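Local atomic coordinates of ketosynthase (PDB entry 6KXD), a protein that belongs to a ketosynthase/chain length factor pair of a highly reducing type II polyketide synthase and probably supports carrier-protein-dependent 3-oxoacyl chain building. Residues B[287-293]-B[353-359]; B[177-182]-B[327-333]; B[63-67]-B[228-232]; B[268-273]-B[365-369]. All coordinates share one frame. Residue numbers count along the deposited sequence, not the author numbering.

Contact 1 of 4, residues B[287-293]-B[353-359]; sequences VWAAVPC and RIALVCA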
loop_
_atom_site.group_PDB
_atom_site.type_symbol
_atom_site.label_atom_id
_atom_site.label_comp_id
_atom_site.label_asym_id
_atom_site.label_seq_id
_atom_site.Cartn_x
_atom_site.Cartn_y
_atom_site.Cartn_z
ATOM N N VAL B 287 13.869 20.977 -19.650
ATOM C CA VAL B 287 12.493 20.521 -19.481
ATOM C C VAL B 287 11.620 21.150 -20.546
ATOM O O VAL B 287 11.546 22.365 -20.685
ATOM C CB VAL B 287 11.936 20.829 -18.077
ATOM C CG1 VAL B 287 10.477 20.407 -17.993
ATOM C CG2 VAL B 287 12.789 20.178 -17.014
ATOM N N TRP B 288 10.933 20.282 -21.300
ATOM C CA TRP B 288 10.128 20.671 -22.418
ATOM C C TRP B 288 8.658 20.701 -22.025
ATOM O O TRP B 288 7.879 21.510 -22.554
ATOM C CB TRP B 288 10.419 19.708 -23.579
ATOM C CG TRP B 288 9.563 19.848 -24.801
ATOM C CD1 TRP B 288 9.754 20.686 -25.866
ATOM C CD2 TRP B 288 8.391 19.079 -25.097
ATOM N NE1 TRP B 288 8.761 20.498 -26.791
ATOM C CE2 TRP B 288 7.908 19.528 -26.344
ATOM C CE3 TRP B 288 7.703 18.060 -24.417
ATOM C CZ2 TRP B 288 6.773 18.978 -26.931
ATOM C CZ3 TRP B 288 6.565 17.539 -24.991
ATOM C CH2 TRP B 288 6.116 17.993 -26.232
ATOM N N ALA B 289 8.288 19.811 -21.095
ATOM C CA ALA B 289 6.932 19.788 -20.557
ATOM C C ALA B 289 7.009 19.546 -19.057
ATOM O O ALA B 289 7.739 18.647 -18.609
ATOM C CB ALA B 289 6.094 18.717 -21.237
ATOM N N ALA B 290 6.347 20.421 -18.305
ATOM C CA ALA B 290 6.252 20.292 -16.876
ATOM C C ALA B 290 4.778 20.327 -16.490
ATOM O O ALA B 290 4.061 21.261 -16.826
ATOM C CB ALA B 290 7.001 21.399 -16.193
ATOM N N VAL B 291 4.349 19.295 -15.756
ATOM C CA VAL B 291 2.960 19.080 -15.449
ATOM C C VAL B 291 2.824 18.924 -13.947
ATOM O O VAL B 291 3.094 17.875 -13.391
ATOM C CB VAL B 291 2.372 17.875 -16.196
ATOM C CG1 VAL B 291 0.904 17.782 -15.900
ATOM C CG2 VAL B 291 2.603 17.976 -17.704
ATOM N N PRO B 292 2.433 20.025 -13.268
ATOM C CA PRO B 292 2.132 20.014 -11.843
ATOM C C PRO B 292 0.769 19.363 -11.633
ATOM O O PRO B 292 0.008 19.300 -12.573
ATOM C CB PRO B 292 2.099 21.505 -11.444
ATOM C CG PRO B 292 1.982 22.266 -12.729
ATOM C CD PRO B 292 2.310 21.343 -13.885
ATOM N N CYS B 293 0.448 18.969 -10.400
ATOM C CA CYS B 293 -0.825 18.310 -10.169
ATOM C C CYS B 293 -1.966 19.330 -10.072
ATOM O O CYS B 293 -3.120 18.976 -10.150
ATOM C CB CYS B 293 -0.800 17.427 -8.929
ATOM S SG CYS B 293 -0.559 18.340 -7.382
ATOM N N ARG B 353 12.617 14.720 -25.819
ATOM C CA ARG B 353 12.488 15.865 -24.932
ATOM C C ARG B 353 12.278 15.383 -23.491
ATOM O O ARG B 353 11.740 14.343 -23.256
ATOM C CB ARG B 353 11.330 16.765 -25.362
ATOM C CG ARG B 353 11.548 17.473 -26.691
ATOM C CD ARG B 353 12.754 18.392 -26.702
ATOM N NE ARG B 353 12.828 18.975 -28.042
ATOM C CZ ARG B 353 12.522 20.228 -28.363
ATOM N NH1 ARG B 353 12.811 21.212 -27.530
ATOM N NH2 ARG B 353 11.921 20.485 -29.518
ATOM N N ILE B 354 12.655 16.224 -22.526
ATOM C CA ILE B 354 12.462 15.937 -21.125
ATOM C C ILE B 354 11.099 16.453 -20.658
ATOM O O ILE B 354 10.644 17.575 -20.969
ATOM C CB ILE B 354 13.604 16.538 -20.281
ATOM C CG1 ILE B 354 14.945 15.891 -20.595
ATOM C CG2 ILE B 354 13.296 16.425 -18.786
ATOM C CD1 ILE B 354 15.027 14.451 -20.150
ATOM N N ALA B 355 10.424 15.623 -19.856
ATOM C CA ALA B 355 9.241 16.027 -19.190
ATOM C C ALA B 355 9.398 15.775 -17.685
ATOM O O ALA B 355 10.037 14.875 -17.225
ATOM C CB ALA B 355 8.042 15.296 -19.734
ATOM N N LEU B 356 8.763 16.639 -16.930
ATOM C CA LEU B 356 8.773 16.606 -15.481
ATOM C C LEU B 356 7.316 16.608 -15.022
ATOM O O LEU B 356 6.527 17.462 -15.470
ATOM C CB LEU B 356 9.473 17.849 -14.939
ATOM C CG LEU B 356 9.728 17.888 -13.439
ATOM C CD1 LEU B 356 10.976 18.692 -13.140
ATOM C CD2 LEU B 356 8.558 18.535 -12.724
ATOM N N VAL B 357 6.980 15.685 -14.127
ATOM C CA VAL B 357 5.646 15.662 -13.516
ATOM C C VAL B 357 5.852 15.774 -12.005
ATOM O O VAL B 357 6.776 15.249 -11.481
ATOM C CB VAL B 357 4.831 14.417 -13.901
ATOM C CG1 VAL B 357 4.712 14.305 -15.399
ATOM C CG2 VAL B 357 5.366 13.144 -13.306
ATOM N N CYS B 358 5.015 16.558 -11.347
ATOM C CA CYS B 358 5.206 16.842 -9.975
ATOM C C CYS B 358 3.828 16.705 -9.317
ATOM O O CYS B 358 2.805 17.115 -9.907
ATOM C CB CYS B 358 5.720 18.281 -9.799
ATOM S SG CYS B 358 5.924 18.643 -8.043
ATOM N N ALA B 359 3.791 16.164 -8.106
ATOM C CA ALA B 359 2.552 16.159 -7.343
ATOM C C ALA B 359 2.853 16.388 -5.872
ATOM O O ALA B 359 3.930 16.078 -5.407
ATOM C CB ALA B 359 1.809 14.874 -7.513
#
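Two parallel strands lie side by side here, their short axes 4.6 Å apart at closest approach and only 9° from aligned. Backbone hydrogen bonds carry the pairing in the staggered pattern of parallel sheets: Leu356 N gives to Ala289 O (2.8 Å), Val291 N to Leu356 O (2.9 Å) and Cys358 N to Val291 O (3.1 Å). At the start, Ile354 O accepts from both Trp288 N (2.7 Å) and Ala289 N (3.3 Å), because Trp288 leaves the extended conformation (psi -32°) and the chain turns a corner there. CA-H...O contacts fill the gaps, such as Ala355 CA to Ala289 O at 3.1 Å and Ala290 CA to Leu356 O at 3.2 Å.

Apolar packing follows the alternation of side chains. Ala289, Val291, Ala355 and Val357 share one face, where Val291 and Ala355 pack on Val340 of helix 332-344 and Val357 on Leu182; Ala290 and Leu356 occupy the other, with Leu356 reaching Leu307 of helix 298-310. At the Arg353 end, the arginine lays its aliphatic stem over Trp288, CG standing 3.7 Å from the centroid of the five-membered ring in a CH-pi contact, while Arg318 makes a cation-pi contact with the same indole.

Parallel strands joined through helices, with helices covering both faces, are typical of the layered alpha/beta architecture of the thiolase fold, here in its C-terminal half.

Contact 2 of 4, residues B[177-182]-B[327-333]; sequences GRVSGL and DTGAASA. With EDO (1,2-ethanediol), chain D.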
loop_
_atom_site.group_PDB
_atom_site.type_symbol
_atom_site.label_atom_id
_atom_site.label_comp_id
_atom_site.label_asym_id
_atom_site.label_seq_id
_atom_site.Cartn_x
_atom_site.Cartn_y
_atom_site.Cartn_z
ATOM N N GLY B 177 -2.366 9.112 -2.256
ATOM C CA GLY B 177 -3.167 10.134 -2.863
ATOM C C GLY B 177 -2.545 10.673 -4.142
ATOM O O GLY B 177 -2.183 9.923 -5.053
ATOM N N ARG B 178 -2.406 12.003 -4.261
ATOM C CA ARG B 178 -1.943 12.541 -5.518
ATOM C C ARG B 178 -0.541 12.059 -5.926
ATOM O O ARG B 178 -0.227 12.080 -7.115
ATOM C CB ARG B 178 -1.903 14.059 -5.452
ATOM C CG ARG B 178 -3.245 14.662 -5.142
ATOM C CD ARG B 178 -3.345 16.023 -5.799
ATOM N NE ARG B 178 -4.493 16.684 -5.235
ATOM C CZ ARG B 178 -4.508 17.256 -4.030
ATOM N NH1 ARG B 178 -3.381 17.404 -3.333
ATOM N NH2 ARG B 178 -5.653 17.706 -3.540
ATOM N N VAL B 179 0.296 11.644 -4.972
ATOM C CA VAL B 179 1.647 11.228 -5.320
ATOM C C VAL B 179 1.654 9.727 -5.620
ATOM O O VAL B 179 2.718 9.202 -5.964
ATOM C CB VAL B 179 2.686 11.550 -4.261
ATOM C CG1 VAL B 179 2.759 13.048 -4.071
ATOM C CG2 VAL B 179 2.439 10.792 -2.963
ATOM N N SER B 180 0.514 9.045 -5.416
ATOM C CA SER B 180 0.524 7.579 -5.365
ATOM C C SER B 180 0.967 6.994 -6.723
ATOM O O SER B 180 1.559 5.909 -6.754
ATOM C CB SER B 180 -0.829 6.983 -4.947
ATOM O OG SER B 180 -1.774 7.280 -5.963
ATOM N N GLY B 181 0.596 7.626 -7.828
ATOM C CA GLY B 181 1.045 7.135 -9.170
ATOM C C GLY B 181 2.555 7.150 -9.298
ATOM O O GLY B 181 3.152 6.263 -9.900
ATOM N N LEU B 182 3.207 8.144 -8.691
ATOM C CA LEU B 182 4.652 8.216 -8.720
ATOM C C LEU B 182 5.299 7.242 -7.732
ATOM O O LEU B 182 6.324 6.720 -8.039
ATOM C CB LEU B 182 5.114 9.662 -8.491
ATOM C CG LEU B 182 4.578 10.643 -9.523
ATOM C CD1 LEU B 182 5.096 12.075 -9.298
ATOM C CD2 LEU B 182 4.986 10.196 -10.912
ATOM N N ASP B 327 -9.769 17.840 -9.280
ATOM C CA ASP B 327 -8.837 17.204 -8.407
ATOM C C ASP B 327 -9.096 15.711 -8.537
ATOM O O ASP B 327 -10.130 15.255 -8.049
ATOM C CB ASP B 327 -8.982 17.670 -6.953
ATOM C CG ASP B 327 -7.978 17.043 -5.997
ATOM O OD1 ASP B 327 -7.122 16.257 -6.459
ATOM O OD2 ASP B 327 -8.034 17.347 -4.808
ATOM N N THR B 328 -8.232 15.004 -9.286
ATOM C CA THR B 328 -8.484 13.581 -9.548
ATOM C C THR B 328 -7.824 12.704 -8.487
ATOM O O THR B 328 -7.786 11.468 -8.613
ATOM C CB THR B 328 -8.012 13.192 -10.952
ATOM O OG1 THR B 328 -6.601 13.458 -11.072
ATOM C CG2 THR B 328 -8.782 13.946 -12.004
ATOM N N GLY B 329 -7.342 13.296 -7.392
ATOM C CA GLY B 329 -6.949 12.468 -6.277
ATOM C C GLY B 329 -5.801 11.562 -6.679
ATOM O O GLY B 329 -4.819 12.015 -7.282
ATOM N N ALA B 330 -5.914 10.268 -6.357
ATOM C CA ALA B 330 -4.849 9.322 -6.611
ATOM C C ALA B 330 -4.549 9.213 -8.108
ATOM O O ALA B 330 -3.457 8.749 -8.456
ATOM C CB ALA B 330 -5.156 7.962 -6.024
ATOM N N ALA B 331 -5.535 9.502 -8.958
ATOM C CA ALA B 331 -5.324 9.366 -10.374
ATOM C C ALA B 331 -4.344 10.446 -10.851
ATOM O O ALA B 331 -3.745 10.289 -11.900
ATOM C CB ALA B 331 -6.621 9.425 -11.143
ATOM N N SER B 332 -4.226 11.529 -10.071
ATOM C CA SER B 332 -3.503 12.707 -10.522
ATOM C C SER B 332 -2.209 12.378 -11.274
ATOM O O SER B 332 -2.101 12.814 -12.391
ATOM C CB SER B 332 -3.267 13.673 -9.392
ATOM O OG SER B 332 -2.706 14.826 -9.954
ATOM N N ALA B 333 -1.204 11.740 -10.646
ATOM C CA ALA B 333 0.120 11.692 -11.265
ATOM C C ALA B 333 0.072 10.829 -12.518
ATOM O O ALA B 333 0.812 11.059 -13.428
ATOM C CB ALA B 333 1.204 11.219 -10.323
HETATM C C1 EDO D . -2.168 20.095 0.353
HETATM O O1 EDO D . -2.717 19.591 -0.892
HETATM C C2 EDO D . -3.093 20.860 1.308
HETATM O O2 EDO D . -2.331 22.009 1.668
HETATM O O HOH W 1 -1.114 9.940 -8.355
#
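Arg178 dominates this junction. Its side chain (chi1 m, chi2 off-well at -149°, chi3 t) reaches Asp327 (chi1 t) in a two-pronged salt bridge, NE to OD1 at 2.9 Å and NH2 to OD2 at 2.7 Å. OD1 also accepts Gly329 N (3.1 Å), an Asx turn; Arg178 NH1 bonds Val360 O and, weakly, ethanediol O1 (3.3 Å). Ser180, chi1 p, folds back so that OG donates to Gly177 O (2.8 Å). Leu182 (m, t) sets CG 3.5 Å from Ala333 CB, and Gly181 lets that methyl come close. Gly177 and Gly329 have positive phi, and the O of each accepts a CA-H...O contact from the residue after the other: Ala330 CA to Gly177 O (3.1 Å), Arg178 CA to Gly329 O (3.4 Å). One water accepts from Gly181 N and Ala333 N (each 2.9 Å) and lies 2.6 Å from Arg178 O and Ala330 O. The N-terminal parts of helices 180-193 and 332-344 lie side by side, Leu182 also touching strands 354-360 and 365-373.

Contact 3 of 4, residues B[63-67]-B[228-232]; sequences DVCTV and LLGEG
Both segments run the same way, their end-to-end directions 9° apart, but they pair loosely: CA atoms lie 5.6 Å apart at Val64-Leu229, 4.3 Å at Cys65-Gly230 and 6.7 Å at Val67-Gly232. Asp63 begins the extended run (phi/psi -89/130°); its O lies 3.5 Å from Leu228 CD1 (Leu228 -71/116°, t, p), while its carboxylate forms a salt bridge with Lys51. Val64 (-145/152°, chi1 m) turns its side chain to the same face as Leu229 (-108/142°, m, t) and packs on Phe208. Cys65 (-110/76°, chi1 m) makes the main backbone link, N donating to Leu229 O at 2.8 Å. Its thiol, small and apolar enough for a buried spot, sets SG 3.7 Å from Leu228 CD2. Gly230 (-123/-177°), lacking a side chain, brings CA to 3.1 Å from Cys65 O in a CA-H...O contact.

Past Thr66 (-86/163°, still extended), a carboxylate replaces the backbone as partner: Glu231 (-156/170°; p, t, chi3 -6°) brings OE2 to Val67 N (Val67 -71/117°) at 2.8 Å. This acid suits its buried place because Arg86 forms a salt bridge with OE2 and Phe208 N donates to OE1. Gly232 (142/-158°) adopts angles that would jam a side chain; its CA lies 4.4 Å from Val67 CG2 (chi1 t). Strand 63-65 thus joins the start of strand 229-240, in parallel, to strand 50-51, in the N-terminal half of what is consistent with a thiolase fold.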
loop_
_atom_site.group_PDB
_atom_site.type_symbol
_atom_site.label_atom_id
_atom_site.label_comp_id
_atom_site.label_asym_id
_atom_site.label_seq_id
_atom_site.Cartn_x
_atom_site.Cartn_y
_atom_site.Cartn_z
ATOM N N ASP B 63 -21.002 20.468 -9.216
ATOM C CA ASP B 63 -20.127 20.345 -10.344
ATOM C C ASP B 63 -19.123 19.215 -10.058
ATOM O O ASP B 63 -18.514 19.182 -8.985
ATOM C CB ASP B 63 -19.452 21.682 -10.620
ATOM C CG ASP B 63 -20.406 22.696 -11.242
ATOM O OD1 ASP B 63 -21.414 22.258 -11.829
ATOM O OD2 ASP B 63 -20.105 23.898 -11.181
ATOM N N VAL B 64 -18.989 18.296 -11.022
ATOM C CA VAL B 64 -18.106 17.132 -10.889
ATOM C C VAL B 64 -17.489 16.800 -12.249
ATOM O O VAL B 64 -18.075 17.004 -13.322
ATOM C CB VAL B 64 -18.822 15.903 -10.294
ATOM C CG1 VAL B 64 -19.347 16.148 -8.888
ATOM C CG2 VAL B 64 -19.924 15.376 -11.191
ATOM N N CYS B 65 -16.294 16.206 -12.187
ATOM C CA CYS B 65 -15.632 15.719 -13.341
ATOM C C CYS B 65 -15.638 14.193 -13.288
ATOM O O CYS B 65 -14.629 13.553 -12.952
ATOM C CB CYS B 65 -14.218 16.269 -13.460
ATOM S SG CYS B 65 -14.165 18.080 -13.475
ATOM N N THR B 66 -16.804 13.628 -13.594
ATOM C CA THR B 66 -16.966 12.199 -13.643
ATOM C C THR B 66 -16.557 11.723 -15.039
ATOM O O THR B 66 -16.488 12.500 -16.018
ATOM C CB THR B 66 -18.416 11.782 -13.333
ATOM O OG1 THR B 66 -19.231 12.705 -14.041
ATOM C CG2 THR B 66 -18.775 11.794 -11.863
ATOM N N VAL B 67 -16.323 10.418 -15.127
ATOM C CA VAL B 67 -16.115 9.764 -16.394
ATOM C C VAL B 67 -17.462 9.746 -17.120
ATOM O O VAL B 67 -18.376 9.131 -16.634
ATOM C CB VAL B 67 -15.582 8.330 -16.232
ATOM C CG1 VAL B 67 -15.307 7.708 -17.566
ATOM C CG2 VAL B 67 -14.316 8.288 -15.405
ATOM N N LEU B 228 -13.592 21.109 -7.018
ATOM C CA LEU B 228 -13.980 20.383 -8.200
ATOM C C LEU B 228 -13.258 19.024 -8.177
ATOM O O LEU B 228 -12.028 18.981 -8.236
ATOM C CB LEU B 228 -13.582 21.166 -9.446
ATOM C CG LEU B 228 -14.076 20.539 -10.740
ATOM C CD1 LEU B 228 -15.567 20.225 -10.647
ATOM C CD2 LEU B 228 -13.763 21.404 -11.953
ATOM N N LEU B 229 -14.023 17.938 -8.093
ATOM C CA LEU B 229 -13.418 16.604 -7.951
ATOM C C LEU B 229 -13.600 15.848 -9.264
ATOM O O LEU B 229 -14.651 15.897 -9.880
ATOM C CB LEU B 229 -14.089 15.855 -6.801
ATOM C CG LEU B 229 -13.799 16.424 -5.414
ATOM C CD1 LEU B 229 -14.636 15.734 -4.354
ATOM C CD2 LEU B 229 -12.308 16.302 -5.092
ATOM N N GLY B 230 -12.564 15.094 -9.604
ATOM C CA GLY B 230 -12.572 14.233 -10.766
ATOM C C GLY B 230 -12.281 12.812 -10.346
ATOM O O GLY B 230 -12.160 12.468 -9.152
ATOM N N GLU B 231 -12.205 11.950 -11.343
ATOM C CA GLU B 231 -11.999 10.580 -11.045
ATOM C C GLU B 231 -11.364 9.918 -12.259
ATOM O O GLU B 231 -11.429 10.421 -13.392
ATOM C CB GLU B 231 -13.327 9.902 -10.707
ATOM C CG GLU B 231 -14.294 9.935 -11.863
ATOM C CD GLU B 231 -15.497 8.997 -11.768
ATOM O OE1 GLU B 231 -15.545 8.206 -10.826
ATOM O OE2 GLU B 231 -16.383 9.074 -12.643
ATOM N N GLY B 232 -10.926 8.695 -12.032
ATOM C CA GLY B 232 -10.636 7.833 -13.063
ATOM C C GLY B 232 -9.421 6.995 -12.750
ATOM O O GLY B 232 -9.026 6.817 -11.598
#

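Contact 4 of 4, residues B[268-273]-B[365-369]; sequences AVTACA and AVAVA
Helix 268-273 lies across strand 365-369 with an axis-to-axis closest approach of 7.8 Å and a signed crossing angle of -35°, the two N-to-C directions being roughly aligned. The helix is regular (phi/psi near -65/-45°), with Cys272 N bonding Ala268 O and Ala273 N bonding Val269 O, each at 2.9 Å; the strand has ordinary beta angles. CA atoms match at Val269-Val366 (6.3 Å) and Ala273-Val368 (5.7 Å), and no hydrogen bond crosses.

Ala365 (-75/144°) stays clear of the helix and packs on Thr150 of the neighbouring ketosynthase subunit. Val366 (-128/140°, chi1 174°, t) points at the helix: CG2 meets Ala268 CB at 4.0 Å, while CG1 lies 3.8 Å from Val269 CA, 4.0 Å from Val269 CG2 (chi1 t) and 3.9 Å from Cys272 CB. This is helix-on-sheet packing in the C-terminal half of the thiolase fold, where beta-branched valines give the sheet a firm apolar surface and alanines keep the helix close. Ala367 (phi -144°, psi 148°) directs CB away, though its CA is 4.0 Å from Cys272 SG. Val368 (-137/136°, t) faces the helix again, placing CG2 3.8 Å from Cys272 SG (chi1 t) and 4.1 Å from Ala273 CB. Ala369 (-121/142°) is out of reach of the helix, its backbone bonded to Val357.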
loop_
_atom_site.group_PDB
_atom_site.type_symbol
_atom_site.label_atom_id
_atom_site.label_comp_id
_atom_site.label_asym_id
_atom_site.label_seq_id
_atom_site.Cartn_x
_atom_site.Cartn_y
_atom_site.Cartn_z
ATOM N N ALA B 268 9.774 22.200 -0.742
ATOM C CA ALA B 268 9.871 20.748 -0.890
ATOM C C ALA B 268 9.783 20.354 -2.364
ATOM O O ALA B 268 10.456 19.414 -2.789
ATOM C CB ALA B 268 8.788 20.079 -0.105
ATOM N N VAL B 269 8.872 20.997 -3.092
ATOM C CA VAL B 269 8.726 20.736 -4.519
ATOM C C VAL B 269 10.038 21.096 -5.222
ATOM O O VAL B 269 10.527 20.355 -6.027
ATOM C CB VAL B 269 7.581 21.529 -5.144
ATOM C CG1 VAL B 269 7.617 21.435 -6.653
ATOM C CG2 VAL B 269 6.216 21.098 -4.601
ATOM N N THR B 270 10.541 22.287 -4.931
ATOM C CA THR B 270 11.825 22.748 -5.502
ATOM C C THR B 270 12.940 21.744 -5.238
ATOM O O THR B 270 13.616 21.346 -6.180
ATOM C CB THR B 270 12.194 24.147 -5.004
ATOM O OG1 THR B 270 11.123 25.002 -5.405
ATOM C CG2 THR B 270 13.536 24.603 -5.541
ATOM N N ALA B 271 13.074 21.273 -3.997
ATOM C CA ALA B 271 14.143 20.391 -3.638
ATOM C C ALA B 271 13.960 19.053 -4.333
ATOM O O ALA B 271 14.897 18.470 -4.824
ATOM C CB ALA B 271 14.233 20.202 -2.143
ATOM N N CYS B 272 12.712 18.576 -4.344
ATOM C CA CYS B 272 12.404 17.327 -4.950
ATOM C C CYS B 272 12.706 17.334 -6.455
ATOM O O CYS B 272 13.331 16.418 -6.960
ATOM C CB CYS B 272 10.933 17.017 -4.715
ATOM S SG CYS B 272 10.594 15.268 -5.003
ATOM N N ALA B 273 12.270 18.392 -7.144
ATOM C CA ALA B 273 12.441 18.543 -8.592
ATOM C C ALA B 273 13.936 18.648 -8.908
ATOM O O ALA B 273 14.448 17.993 -9.793
ATOM C CB ALA B 273 11.686 19.731 -9.092
ATOM N N ALA B 365 3.364 14.505 1.374
ATOM C CA ALA B 365 4.262 13.924 0.388
ATOM C C ALA B 365 4.403 14.833 -0.835
ATOM O O ALA B 365 3.460 15.490 -1.267
ATOM C CB ALA B 365 3.766 12.572 -0.009
ATOM N N VAL B 366 5.615 14.851 -1.395
ATOM C CA VAL B 366 5.902 15.452 -2.639
ATOM C C VAL B 366 6.638 14.423 -3.510
ATOM O O VAL B 366 7.427 13.618 -3.030
ATOM C CB VAL B 366 6.741 16.728 -2.424
ATOM C CG1 VAL B 366 7.180 17.315 -3.748
ATOM C CG2 VAL B 366 5.950 17.751 -1.590
ATOM N N ALA B 367 6.298 14.387 -4.788
ATOM C CA ALA B 367 7.022 13.498 -5.704
ATOM C C ALA B 367 7.162 14.170 -7.072
ATOM O O ALA B 367 6.290 14.937 -7.546
ATOM C CB ALA B 367 6.323 12.174 -5.778
ATOM N N VAL B 368 8.287 13.840 -7.729
ATOM C CA VAL B 368 8.598 14.349 -8.989
ATOM C C VAL B 368 9.138 13.210 -9.837
ATOM O O VAL B 368 9.922 12.431 -9.340
ATOM C CB VAL B 368 9.623 15.490 -8.896
ATOM C CG1 VAL B 368 10.086 15.909 -10.279
ATOM C CG2 VAL B 368 9.075 16.679 -8.134
ATOM N N ALA B 369 8.684 13.146 -11.092
ATOM C CA ALA B 369 9.282 12.237 -12.041
ATOM C C ALA B 369 9.813 13.025 -13.232
ATOM O O ALA B 369 9.136 13.914 -13.772
ATOM C CB ALA B 369 8.327 11.159 -12.494
#

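Contact 2 is the most central, about 5 Å between its centre and that of the chain; the other three are buried further out, at about 14 to 17 Å. Contacts 1 and 4 meet on neighbouring antiparallel strands, 354-360 and 365-373, so Val357 N and Ala369 O probably bond at 2.8 Å; contact 1 depends on backbone bonds, contact 4 on apolar packing alone. Contact 2 touches both from the opposite side of that sheet to helix 265-280, through Val179 and Leu182, and adds a salt bridge and a water. Asp327 then leads to contact 3 through backbone atoms of Leu228 and Gly230. Contact 3 combines sheet pairing with a buried carboxylate, and reaches neither contact 1 nor 4.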